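Local coordinates for protein L-lactate dehydrogenase (Trichomonas vaginalis, PDB 4UUL) that interconverts a 2-keto acid and its L-2-hydroxy acid using NAD(H), as a lactate dehydrogenase of the lactate/malate dehydrogenase superfamily, at residues G11-I16 / P43-R48; I19-I24 / M54-C59; Y36-D41 / G66-T71; D72-F77 / S116-P121; A83-S88 / V125-N130. The protein carries 1 engineered substitution. One frame throughout, in Å; residues are numbered along the deposited sequence. Where two conformers were deposited one is given.

Contact 1: G11-I16 / P43-R48; sequences GAAGQI and PPAMNR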
# COMPACT_ATOMS: atom_id res chain seq x y z
N GLY B 11 -9.43 10.75 9.31
CA GLY B 11 -8.00 10.74 9.67
C GLY B 11 -7.10 10.54 8.46
O GLY B 11 -6.05 9.92 8.54
N ALA B 12 -7.54 11.06 7.31
CA ALA B 12 -6.95 10.65 6.05
C ALA B 12 -5.50 11.02 5.88
O ALA B 12 -4.84 10.42 5.06
CB ALA B 12 -7.78 11.15 4.88
N ALA B 13 -5.02 12.01 6.63
CA ALA B 13 -3.64 12.44 6.53
C ALA B 13 -2.65 11.56 7.27
O ALA B 13 -1.45 11.71 7.14
CB ALA B 13 -3.51 13.86 7.00
N GLY B 14 -3.14 10.63 8.07
CA GLY B 14 -2.25 9.78 8.81
C GLY B 14 -1.69 8.65 7.99
O GLY B 14 -2.00 8.51 6.79
N GLN B 15 -0.90 7.80 8.63
CA GLN B 15 -0.25 6.73 7.87
C GLN B 15 -1.24 5.70 7.31
O GLN B 15 -1.07 5.22 6.20
CB GLN B 15 0.81 6.03 8.68
CG GLN B 15 1.63 5.11 7.80
CD GLN B 15 2.16 5.79 6.54
OE1 GLN B 15 1.89 5.34 5.44
NE2 GLN B 15 2.91 6.88 6.71
N ILE B 16 -2.25 5.31 8.11
CA ILE B 16 -3.24 4.39 7.60
C ILE B 16 -3.94 5.03 6.39
O ILE B 16 -4.08 4.41 5.32
CB ILE B 16 -4.21 3.95 8.68
CG1 ILE B 16 -3.48 3.04 9.69
CG2 ILE B 16 -5.39 3.27 8.06
CD1 ILE B 16 -4.27 2.74 10.97
N PRO B 43 -7.92 20.76 10.44
CA PRO B 43 -7.16 21.81 9.77
C PRO B 43 -5.64 21.71 9.88
O PRO B 43 -4.99 21.98 8.86
CB PRO B 43 -7.72 23.09 10.43
CG PRO B 43 -9.11 22.74 10.76
CD PRO B 43 -9.05 21.31 11.21
N PRO B 44 -5.08 21.38 11.05
CA PRO B 44 -3.62 21.30 11.11
C PRO B 44 -3.01 20.22 10.21
O PRO B 44 -1.79 20.23 9.96
CB PRO B 44 -3.34 20.96 12.59
CG PRO B 44 -4.59 21.28 13.33
CD PRO B 44 -5.72 21.19 12.37
N ALA B 45 -3.83 19.28 9.75
CA ALA B 45 -3.35 18.17 8.94
C ALA B 45 -3.50 18.44 7.47
O ALA B 45 -3.13 17.60 6.65
CB ALA B 45 -4.10 16.93 9.29
N MET B 46 -4.03 19.60 7.11
CA MET B 46 -4.41 19.78 5.72
C MET B 46 -3.24 19.86 4.75
O MET B 46 -3.35 19.38 3.64
CB MET B 46 -5.37 20.96 5.54
CG MET B 46 -6.77 20.63 6.05
SD MET B 46 -7.54 19.08 5.46
CE MET B 46 -8.17 19.63 3.88
N ASN B 47 -2.10 20.41 5.16
CA ASN B 47 -0.93 20.33 4.27
C ASN B 47 -0.50 18.87 3.99
O ASN B 47 -0.20 18.51 2.81
CB ASN B 47 0.22 21.14 4.81
CG ASN B 47 0.01 22.62 4.62
OD1 ASN B 47 -0.82 23.06 3.81
ND2 ASN B 47 0.75 23.41 5.36
N ARG B 48 -0.51 18.02 5.02
CA ARG B 48 -0.19 16.63 4.80
C ARG B 48 -1.27 15.96 3.92
O ARG B 48 -0.99 15.07 3.11
CB ARG B 48 -0.01 15.92 6.14
CG ARG B 48 0.94 14.74 6.06
CD ARG B 48 1.20 14.12 7.39
NE ARG B 48 1.44 12.69 7.26
CZ ARG B 48 1.16 11.79 8.21
NH1 ARG B 48 0.60 12.19 9.36
NH2 ARG B 48 1.41 10.51 8.01
O HOH W 1 -0.40 12.38 3.94
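The long side chain of Arg48 sets out with CG anti to its backbone N (chi1 -152°) and passes Ala13 to reach Gly14 and Gln15. The bend at chi2 (51°) turns Gln15 CD back; Gln15 NE2 lies 4.1 Å from Arg48 NH2, and the two side chains cross at about a right angle, amide and guanidinium planes 46° apart. One face of the guanidinium is turned to the Ala13-Gly14 peptide, though the exact closeness there is doubtful. Behind this polar end the contact is small and apolar, Ala13 CB meeting Ala45 CB at 3.9 Å.

The turn itself is closed by Gly14 N to Gly11 O, 3.0 Å, and Gly14 occupies the N-cap position of the helix that follows. This is the glycine-rich GxxGxxG loop of a Rossmann domain, predicted to bind NAD(+). Arg236 of the second subunit packs on Arg48. A water gives a 2.9 Å bond to Arg48 O and a weak one to Ala13 O. With Gln15 and Arg48 both seen to contact NADH, a cationic group beside the loop is consistent with a surface suited to an anionic cofactor, absent from this chain.

Contact 2: I19-I24 / M54-C59; sequences ILSHWI and MELEDC
His22 meets Leu56 through the flat of its ring, and the course of that side chain describes the contact. From CB the ring carbon CG lies anti to the carbonyl carbon (chi1 -78°), and already at CG Leu56 CD2 is 3.7 Å away. That methyl stands almost exactly over the middle of the imidazole, 3.5 Å from the centroid and 1° off the normal, a CH-pi contact. On one side of the ring ND1 is hydrogen-bonded to Tyr18 O, a turn back in its own helix, which fixes the rotation of the imidazole. On the other side CD2 meets Cys59 SG at 3.7 Å; the sulfur lies in the ring plane, at the edge.

Helices 15-25 and 46-57 pack here as neighbours on one side of the Rossmann sheet, and Ser21 and Leu56 both rest on Leu37 of strand 35-40 beneath them. Ser21 OG, itself bonded to Gly17 O and Tyr18 O, comes within 4.0 Å of Leu56 CD2.

Further out, CE1 passes Glu55 CB at 3.9 Å. NE2, at the tip, faces the helix backbone, with Glu55 C 3.6 Å away. The Glu55 carboxylate leads elsewhere: OE2 bonds to Tyr18 OH and OE1 to Ser243 OG of the second subunit, whose Arg161 and Arg228 form salt bridges with Asp58.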
# COMPACT_ATOMS: atom_id res chain seq x y z
N ILE B 19 -1.86 4.92 3.11
CA ILE B 19 -1.76 3.64 2.44
C ILE B 19 -3.15 3.21 1.90
O ILE B 19 -3.27 2.67 0.81
CB ILE B 19 -1.12 2.54 3.35
CG1 ILE B 19 0.26 2.97 3.81
CG2 ILE B 19 -1.11 1.21 2.65
CD1 ILE B 19 0.87 2.13 4.87
N LEU B 20 -4.15 3.32 2.77
CA LEU B 20 -5.49 2.92 2.40
C LEU B 20 -6.01 3.62 1.15
O LEU B 20 -6.62 3.00 0.29
CB LEU B 20 -6.38 3.17 3.61
CG LEU B 20 -7.81 2.76 3.59
CD1 LEU B 20 -7.97 1.24 3.37
CD2 LEU B 20 -8.48 3.21 4.93
N SER B 21 -5.82 4.92 1.10
CA SER B 21 -6.27 5.66 -0.06
C SER B 21 -5.62 5.18 -1.34
O SER B 21 -6.31 4.98 -2.32
CB SER B 21 -6.06 7.17 0.12
OG SER B 21 -4.68 7.48 0.29
N HIS B 22 -4.31 4.96 -1.31
CA HIS B 22 -3.66 4.47 -2.51
C HIS B 22 -4.10 3.05 -2.89
O HIS B 22 -4.31 2.74 -4.06
CB HIS B 22 -2.14 4.53 -2.35
CG HIS B 22 -1.53 5.89 -2.54
ND1 HIS B 22 -1.45 6.82 -1.53
CD2 HIS B 22 -0.98 6.47 -3.63
CE1 HIS B 22 -0.89 7.92 -2.01
NE2 HIS B 22 -0.61 7.74 -3.28
N TRP B 23 -4.28 2.22 -1.89
CA TRP B 23 -4.65 0.84 -2.11
C TRP B 23 -6.02 0.79 -2.74
O TRP B 23 -6.24 0.11 -3.74
CB TRP B 23 -4.58 0.08 -0.80
CG TRP B 23 -4.27 -1.41 -0.92
CD1 TRP B 23 -4.40 -2.19 -2.02
CD2 TRP B 23 -3.70 -2.26 0.10
NE1 TRP B 23 -4.05 -3.50 -1.74
CE2 TRP B 23 -3.58 -3.56 -0.45
CE3 TRP B 23 -3.28 -2.06 1.40
CZ2 TRP B 23 -3.06 -4.63 0.26
CZ3 TRP B 23 -2.77 -3.12 2.11
CH2 TRP B 23 -2.67 -4.39 1.54
N ILE B 24 -6.95 1.55 -2.20
CA ILE B 24 -8.30 1.62 -2.76
C ILE B 24 -8.28 2.21 -4.19
O ILE B 24 -8.93 1.70 -5.11
CB ILE B 24 -9.24 2.42 -1.86
CG1 ILE B 24 -9.46 1.62 -0.55
CG2 ILE B 24 -10.59 2.66 -2.54
CD1 ILE B 24 -10.12 2.38 0.52
N MET B 54 -1.62 14.87 -3.81
CA MET B 54 -0.67 15.05 -4.90
C MET B 54 -0.08 13.69 -5.31
O MET B 54 0.14 13.42 -6.51
CB MET B 54 0.41 15.96 -4.43
CG MET B 54 0.02 17.41 -4.35
SD MET B 54 1.26 18.45 -3.50
CE MET B 54 2.38 18.83 -4.83
N GLU B 55 0.23 12.83 -4.34
CA GLU B 55 0.70 11.49 -4.69
C GLU B 55 -0.35 10.65 -5.34
O GLU B 55 -0.03 9.91 -6.30
CB GLU B 55 1.35 10.77 -3.52
CG GLU B 55 2.69 11.37 -3.16
CD GLU B 55 3.51 10.41 -2.35
OE1 GLU B 55 4.01 9.41 -2.92
OE2 GLU B 55 3.63 10.61 -1.11
N LEU B 56 -1.60 10.77 -4.90
CA LEU B 56 -2.66 10.05 -5.60
C LEU B 56 -2.72 10.47 -7.05
O LEU B 56 -2.78 9.63 -7.95
CB LEU B 56 -4.01 10.28 -4.94
CG LEU B 56 -4.23 9.73 -3.55
CD1 LEU B 56 -5.59 10.22 -3.01
CD2 LEU B 56 -4.26 8.21 -3.57
N GLU B 57 -2.69 11.79 -7.29
CA GLU B 57 -2.66 12.31 -8.65
C GLU B 57 -1.52 11.72 -9.47
O GLU B 57 -1.72 11.31 -10.62
CB GLU B 57 -2.57 13.84 -8.62
CG GLU B 57 -3.83 14.47 -8.13
CD GLU B 57 -3.74 15.98 -7.91
OE1 GLU B 57 -2.63 16.51 -7.82
OE2 GLU B 57 -4.80 16.63 -7.88
N ASP B 58 -0.36 11.68 -8.86
CA ASP B 58 0.87 11.27 -9.52
C ASP B 58 0.97 9.74 -9.75
O ASP B 58 1.95 9.26 -10.34
CB ASP B 58 2.07 11.67 -8.67
CG ASP B 58 2.33 13.16 -8.69
OD1 ASP B 58 1.61 13.89 -9.44
OD2 ASP B 58 3.29 13.61 -8.01
N CYS B 59 -0.06 9.01 -9.36
CA CYS B 59 -0.16 7.60 -9.73
C CYS B 59 -0.93 7.42 -11.05
O CYS B 59 -0.91 6.32 -11.58
CB CYS B 59 -0.84 6.81 -8.62
SG CYS B 59 0.18 6.64 -7.14

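Contact 3: Y36-D41 / G66-T71; sequences YLHLLD and GFVATT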
# COMPACT_ATOMS: atom_id res chain seq x y z
N TYR B 36 -14.38 7.26 -5.85
CA TYR B 36 -14.25 8.68 -5.58
C TYR B 36 -13.98 8.81 -4.07
O TYR B 36 -14.79 8.34 -3.27
CB TYR B 36 -15.50 9.49 -5.98
CG TYR B 36 -15.33 10.96 -5.77
CD1 TYR B 36 -15.44 11.51 -4.50
CD2 TYR B 36 -15.14 11.82 -6.84
CE1 TYR B 36 -15.34 12.87 -4.28
CE2 TYR B 36 -15.04 13.19 -6.64
CZ TYR B 36 -15.12 13.70 -5.34
OH TYR B 36 -15.00 15.06 -5.14
N LEU B 37 -12.80 9.33 -3.69
CA LEU B 37 -12.36 9.33 -2.28
C LEU B 37 -12.74 10.63 -1.60
O LEU B 37 -12.43 11.71 -2.06
CB LEU B 37 -10.85 9.11 -2.19
CG LEU B 37 -10.35 7.78 -2.75
CD1 LEU B 37 -8.86 7.73 -2.64
CD2 LEU B 37 -10.98 6.67 -2.03
N HIS B 38 -13.42 10.49 -0.47
CA HIS B 38 -13.67 11.61 0.45
C HIS B 38 -12.66 11.46 1.58
O HIS B 38 -12.63 10.44 2.27
CB HIS B 38 -15.08 11.54 1.00
CG HIS B 38 -16.15 11.67 -0.03
ND1 HIS B 38 -17.07 12.69 -0.00
CD2 HIS B 38 -16.50 10.89 -1.08
CE1 HIS B 38 -17.93 12.54 -1.00
NE2 HIS B 38 -17.59 11.47 -1.69
N LEU B 39 -11.78 12.46 1.71
CA LEU B 39 -10.62 12.39 2.59
C LEU B 39 -10.76 13.47 3.64
O LEU B 39 -10.60 14.66 3.35
CB LEU B 39 -9.34 12.55 1.77
CG LEU B 39 -9.19 11.54 0.64
CD1 LEU B 39 -8.04 11.91 -0.25
CD2 LEU B 39 -8.92 10.16 1.19
N LEU B 40 -11.10 13.07 4.88
CA LEU B 40 -11.40 13.99 5.95
C LEU B 40 -10.29 14.03 6.97
O LEU B 40 -9.79 12.99 7.40
CB LEU B 40 -12.72 13.60 6.64
CG LEU B 40 -13.17 14.41 7.84
CD1 LEU B 40 -13.50 15.85 7.45
CD2 LEU B 40 -14.37 13.74 8.55
N ASP B 41 -9.91 15.25 7.37
CA ASP B 41 -8.99 15.41 8.51
C ASP B 41 -9.21 16.81 9.10
O ASP B 41 -10.15 17.48 8.73
CB ASP B 41 -7.54 15.08 8.13
CG ASP B 41 -6.75 14.42 9.24
OD1 ASP B 41 -6.91 14.84 10.41
OD2 ASP B 41 -5.99 13.46 8.95
N GLY B 66 -12.04 10.64 -8.88
CA GLY B 66 -11.80 11.93 -8.26
C GLY B 66 -11.68 11.79 -6.75
O GLY B 66 -11.71 10.68 -6.22
N PHE B 67 -11.54 12.92 -6.06
CA PHE B 67 -11.44 12.95 -4.62
C PHE B 67 -11.78 14.36 -4.14
O PHE B 67 -11.76 15.34 -4.91
CB PHE B 67 -10.03 12.60 -4.16
CG PHE B 67 -8.98 13.51 -4.70
CD1 PHE B 67 -8.68 14.69 -4.07
CD2 PHE B 67 -8.31 13.20 -5.86
CE1 PHE B 67 -7.73 15.57 -4.60
CE2 PHE B 67 -7.37 14.05 -6.38
CZ PHE B 67 -7.08 15.23 -5.74
N VAL B 68 -12.05 14.45 -2.85
CA VAL B 68 -12.14 15.73 -2.16
C VAL B 68 -11.40 15.57 -0.84
O VAL B 68 -11.59 14.61 -0.11
CB VAL B 68 -13.60 16.19 -1.93
CG1 VAL B 68 -14.41 15.25 -1.06
CG2 VAL B 68 -13.60 17.61 -1.36
N ALA B 69 -10.48 16.47 -0.59
CA ALA B 69 -9.75 16.57 0.68
C ALA B 69 -10.35 17.71 1.42
O ALA B 69 -10.44 18.85 0.90
CB ALA B 69 -8.31 16.91 0.40
N THR B 70 -10.81 17.45 2.63
CA THR B 70 -11.65 18.43 3.33
C THR B 70 -11.55 18.34 4.84
O THR B 70 -11.17 17.29 5.38
CB THR B 70 -13.11 18.25 2.88
OG1 THR B 70 -13.92 19.30 3.40
CG2 THR B 70 -13.70 16.93 3.33
N THR B 71 -11.87 19.43 5.50
CA THR B 71 -12.14 19.42 6.93
C THR B 71 -13.64 19.47 7.26
O THR B 71 -14.01 19.48 8.42
CB THR B 71 -11.48 20.61 7.61
OG1 THR B 71 -12.05 21.81 7.09
CG2 THR B 71 -9.99 20.60 7.31
O HOH W 2 -12.46 18.28 10.27
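Strands 36-40 and 66-70 run parallel, 6° apart, and are joined by five backbone hydrogen bonds in which Leu37, Leu39 and Asp41 donate to Gly66, Val68 and Thr70, while Val68 and Thr70 donate back to Leu37 and Leu39. Leu39 N to Val68 O is 2.8 Å. With CG anti to its backbone N (chi1 -177°), Tyr36 lays one ring face across the neighbouring backbone: Gly66 C is 3.4 Å above the ring plane, toward the rim, where glycine offers no side chain to stand in the way. On the same sheet face, Val68 CG1 meets His38 ND1 at 3.8 Å; that nitrogen is bonded to Ala75 O, and NE2 to His6. Leu40 CD1 reaches Thr70 O, 3.4 Å. On the other face Phe67 CB touches Leu37 CB at 4.1 Å, under helix 46-57.

Beyond the strands a water donates to both Asp41 O, 2.9 Å, and Thr71 O, 2.7 Å. The pair forms the strands of a beta-alpha-beta unit, connected by helix 46-57, in a Rossmann fold, strand 64-70 lying at the sheet edge. Strand 35-40, first in the unit, leads into Asp41, seen to bind NADH, its OD2 accepting a hydrogen bond from Ala13 N.

Contact 4: D72-F77 / S116-P121; sequences DPKAAF and SKWAKP
Trp118 and Lys74 dominate the contact, through CH-pi packing. Lys74 CA stands over the six-membered ring of the indole, 3.6 Å from its centroid and 10° off the normal. The side chain leaves with CG anti to the backbone N (chi1 -176°) and runs extended over the same face, crossing the indole at about a right angle; Lys74 CG lies 3.6 Å from Trp118 NE1. Lys117 CG covers the opposite face, so the aromatic plane is held between two lysine chains.

Apolar contacts continue at the far rim, where Pro73 CB touches Trp118 CZ3 at 3.8 Å, and at the root, where Phe77 CB meets Trp118 CB at 4.0 Å. The two helices share one side of the Rossmann sheet: 73-77 belongs to the link from strand 64-70 to strand 82-85, and 118 is the last residue of the crossover helix 97-118, onto which the Phe77 ring also packs, at Thr111 and Leu115.

Polar links are few. A water near the indole plane accepts from Trp118 NE1 and from Lys74 NZ, each at 3.0 Å. The short helix is capped within its own segment: Asp72, at the N-cap, accepts Ala75 N on OD2 at 3.0 Å, from above the carboxylate plane.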
# COMPACT_ATOMS: atom_id res chain seq x y z
N ASP B 72 -14.49 19.53 6.25
CA ASP B 72 -15.91 19.79 6.40
C ASP B 72 -16.69 18.48 6.44
O ASP B 72 -16.67 17.71 5.45
CB ASP B 72 -16.42 20.59 5.21
CG ASP B 72 -17.87 20.86 5.30
OD1 ASP B 72 -18.25 21.45 6.32
OD2 ASP B 72 -18.63 20.46 4.40
N PRO B 73 -17.41 18.21 7.52
CA PRO B 73 -18.24 17.00 7.55
C PRO B 73 -19.20 16.79 6.38
O PRO B 73 -19.23 15.69 5.82
CB PRO B 73 -18.98 17.13 8.89
CG PRO B 73 -17.98 17.83 9.75
CD PRO B 73 -17.37 18.88 8.83
N LYS B 74 -19.97 17.79 5.98
CA LYS B 74 -20.91 17.55 4.89
C LYS B 74 -20.19 17.10 3.61
O LYS B 74 -20.57 16.09 2.99
CB LYS B 74 -21.76 18.78 4.55
CG LYS B 74 -22.78 18.45 3.49
CD LYS B 74 -23.73 19.58 3.24
CE LYS B 74 -24.76 19.20 2.17
NZ LYS B 74 -25.83 20.23 2.08
N ALA B 75 -19.10 17.77 3.26
CA ALA B 75 -18.38 17.38 2.06
C ALA B 75 -17.82 15.96 2.19
O ALA B 75 -17.69 15.24 1.20
CB ALA B 75 -17.27 18.37 1.79
N ALA B 76 -17.42 15.57 3.39
CA ALA B 76 -16.81 14.28 3.62
C ALA B 76 -17.82 13.14 3.59
O ALA B 76 -17.51 12.06 3.12
CB ALA B 76 -16.09 14.30 4.95
N PHE B 77 -19.03 13.39 4.09
CA PHE B 77 -20.01 12.32 4.27
C PHE B 77 -21.09 12.26 3.18
O PHE B 77 -21.84 11.31 3.10
CB PHE B 77 -20.70 12.40 5.65
CG PHE B 77 -19.80 12.04 6.83
CD1 PHE B 77 -18.98 12.99 7.41
CD2 PHE B 77 -19.75 10.75 7.34
CE1 PHE B 77 -18.16 12.68 8.46
CE2 PHE B 77 -18.93 10.46 8.40
CZ PHE B 77 -18.14 11.41 8.94
N SER B 116 -25.89 9.73 9.37
CA SER B 116 -27.32 9.70 9.21
C SER B 116 -27.79 10.84 8.31
O SER B 116 -28.64 10.66 7.43
CB SER B 116 -28.01 9.78 10.55
OG SER B 116 -29.41 9.78 10.38
N LYS B 117 -27.24 12.03 8.52
CA LYS B 117 -27.68 13.22 7.79
C LYS B 117 -27.32 13.13 6.31
O LYS B 117 -28.11 13.51 5.47
CB LYS B 117 -27.03 14.46 8.41
CG LYS B 117 -27.52 15.81 7.94
CD LYS B 117 -27.11 16.87 8.95
CE LYS B 117 -27.54 18.26 8.50
NZ LYS B 117 -29.02 18.38 8.33
N TRP B 118 -26.11 12.67 5.99
CA TRP B 118 -25.56 12.85 4.67
C TRP B 118 -25.20 11.61 3.86
O TRP B 118 -25.13 11.66 2.63
CB TRP B 118 -24.35 13.77 4.80
CG TRP B 118 -24.69 15.13 5.19
CD1 TRP B 118 -25.63 15.97 4.62
CD2 TRP B 118 -24.07 15.88 6.23
NE1 TRP B 118 -25.63 17.16 5.25
CE2 TRP B 118 -24.69 17.14 6.25
CE3 TRP B 118 -23.06 15.61 7.15
CZ2 TRP B 118 -24.32 18.14 7.14
CZ3 TRP B 118 -22.69 16.61 8.03
CH2 TRP B 118 -23.32 17.85 8.03
N ALA B 119 -24.88 10.50 4.52
CA ALA B 119 -24.45 9.31 3.79
C ALA B 119 -25.64 8.66 3.08
O ALA B 119 -26.79 8.88 3.43
CB ALA B 119 -23.75 8.33 4.73
N LYS B 120 -25.37 7.82 2.09
CA LYS B 120 -26.46 7.00 1.53
C LYS B 120 -27.03 6.07 2.60
O LYS B 120 -26.31 5.63 3.50
CB LYS B 120 -25.97 6.15 0.38
CG LYS B 120 -25.51 6.93 -0.83
CD LYS B 120 -25.29 5.96 -1.99
CE LYS B 120 -24.68 6.60 -3.22
NZ LYS B 120 -24.58 5.57 -4.27
N PRO B 121 -28.32 5.73 2.48
CA PRO B 121 -28.90 4.81 3.47
C PRO B 121 -28.26 3.44 3.44
O PRO B 121 -28.43 2.67 4.37
CB PRO B 121 -30.39 4.73 3.05
CG PRO B 121 -30.65 5.91 2.27
CD PRO B 121 -29.37 6.32 1.62
O HOH W 3 -26.94 19.81 4.83

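Contact 5: A83-S88 / V125-N130; sequences AFLVAS and VLVIGN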
# COMPACT_ATOMS: atom_id res chain seq x y z
N ALA B 83 -17.43 3.79 4.47
CA ALA B 83 -16.59 4.62 5.26
C ALA B 83 -15.65 3.79 6.07
O ALA B 83 -16.00 2.78 6.68
CB ALA B 83 -17.44 5.47 6.23
N PHE B 84 -14.40 4.26 6.12
CA PHE B 84 -13.35 3.74 6.99
C PHE B 84 -13.14 4.79 8.08
O PHE B 84 -12.51 5.84 7.84
CB PHE B 84 -12.07 3.51 6.20
CG PHE B 84 -12.18 2.43 5.16
CD1 PHE B 84 -12.68 2.69 3.89
CD2 PHE B 84 -11.78 1.14 5.47
CE1 PHE B 84 -12.76 1.70 2.95
CE2 PHE B 84 -11.86 0.14 4.48
CZ PHE B 84 -12.35 0.45 3.23
N LEU B 85 -13.69 4.50 9.28
CA LEU B 85 -13.61 5.47 10.40
C LEU B 85 -12.32 5.15 11.16
O LEU B 85 -12.31 4.41 12.16
CB LEU B 85 -14.84 5.40 11.28
CG LEU B 85 -16.13 5.77 10.61
CD1 LEU B 85 -17.23 5.81 11.63
CD2 LEU B 85 -16.13 7.03 9.78
N VAL B 86 -11.23 5.73 10.67
CA VAL B 86 -9.90 5.50 11.21
C VAL B 86 -9.59 6.45 12.35
O VAL B 86 -8.99 6.07 13.36
CB VAL B 86 -8.84 5.73 10.10
CG1 VAL B 86 -7.43 5.67 10.62
CG2 VAL B 86 -9.08 4.67 9.01
N ALA B 87 -10.02 7.71 12.22
CA ALA B 87 -9.72 8.74 13.20
C ALA B 87 -10.38 8.40 14.53
O ALA B 87 -11.53 8.00 14.58
CB ALA B 87 -10.21 10.14 12.72
N SER B 88 -9.68 8.73 15.62
CA SER B 88 -10.22 8.64 16.97
C SER B 88 -9.34 9.52 17.87
O SER B 88 -8.30 9.99 17.45
CB SER B 88 -10.21 7.21 17.44
OG SER B 88 -8.91 6.73 17.58
N VAL B 125 -20.27 1.21 7.13
CA VAL B 125 -19.41 1.95 8.01
C VAL B 125 -18.57 0.95 8.80
O VAL B 125 -19.07 0.18 9.61
CB VAL B 125 -20.22 2.80 9.01
CG1 VAL B 125 -19.32 3.61 9.91
CG2 VAL B 125 -21.21 3.67 8.27
N LEU B 126 -17.26 0.97 8.55
CA LEU B 126 -16.28 0.16 9.23
C LEU B 126 -15.52 1.02 10.24
O LEU B 126 -14.78 1.94 9.87
CB LEU B 126 -15.31 -0.44 8.24
CG LEU B 126 -14.17 -1.27 8.84
CD1 LEU B 126 -14.68 -2.37 9.77
CD2 LEU B 126 -13.31 -1.86 7.74
N VAL B 127 -15.70 0.72 11.51
CA VAL B 127 -15.07 1.47 12.59
C VAL B 127 -13.76 0.82 12.97
O VAL B 127 -13.69 -0.37 13.32
CB VAL B 127 -16.01 1.55 13.81
CG1 VAL B 127 -15.37 2.39 14.89
CG2 VAL B 127 -17.34 2.10 13.37
N ILE B 128 -12.68 1.61 12.88
CA ILE B 128 -11.33 1.17 13.11
C ILE B 128 -10.71 1.85 14.31
O ILE B 128 -10.06 1.19 15.13
CB ILE B 128 -10.49 1.40 11.86
CG1 ILE B 128 -11.08 0.57 10.70
CG2 ILE B 128 -9.02 1.05 12.08
CD1 ILE B 128 -10.67 0.98 9.34
N GLY B 129 -10.91 3.15 14.44
CA GLY B 129 -10.33 3.90 15.56
C GLY B 129 -10.79 3.35 16.91
O GLY B 129 -11.94 3.03 17.10
N ASN B 130 -9.85 3.27 17.82
CA ASN B 130 -10.16 2.70 19.09
C ASN B 130 -10.79 3.67 20.08
O ASN B 130 -10.61 4.89 20.01
CB ASN B 130 -8.96 1.97 19.68
CG ASN B 130 -8.84 0.53 19.16
OD1 ASN B 130 -9.85 -0.25 19.01
ND2 ASN B 130 -7.62 0.16 18.85
O HOH W 4 -8.33 6.20 20.13
O HOH W 5 -7.09 3.93 17.04
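Leu85 O is gripped by two successive backbone donors of the opposite segment, Ile128 N at 2.9 Å and Gly129 N at 3.0 Å. Gly129 N lies in the carbonyl plane, Ile128 N stands 37° above it. The fork comes where two parallel Rossmann strands, joined by crossover helix 97-118, end; Leu85 is also the centre of an inverse gamma turn. Before it the pairing is regular, Leu126 N to Ala83 O and Leu85 N to Leu126 O.

Packing is tight under helix 97-118, where Leu85 CD1 presses on Val125 CG1 at 3.5 Å, closer than usual for two methyls. On the other sheet face Ile128 CD1 approaches the edge of the Phe84 ring, 4.0 Å from CD2, and touches Val86 CG2 as well; the Val86 and Ile128 side chains lie side by side, pointing the same way. Leu20 and Ile24 of helix 15-25 pack on Phe84.

Beyond the strands lies the cofactor site: Ser88, Ile128 and Asn130 are seen to bind NADH, which this chain lacks. Here water joins the segments, accepting from Ser88 OG at 2.7 Å and donating to Asn130 O at 2.6 Å.

In the fold
All five contacts belong to one NAD-binding Rossmann domain, yet their chemistry follows their place in it. Contacts 3 and 5 pair strands of the same sheet, 3 at its edge and 5 nearest the centre of the chain, and rely on backbone hydrogen bonds. Contacts 1 and 2 both use helices 15-25 and 46-57 and touch the second subunit; contact 2 is buried around an aromatic face, contact 1 lies at the surface among polar groups. Contact 4 is also superficial, joining helices on the other side of the sheet. Contacts 1, 3 and 5 converge on the cofactor site, contact 1 touching contact 3 through its glycine-rich loop and contact 5 by packing of Val86 on Ile16.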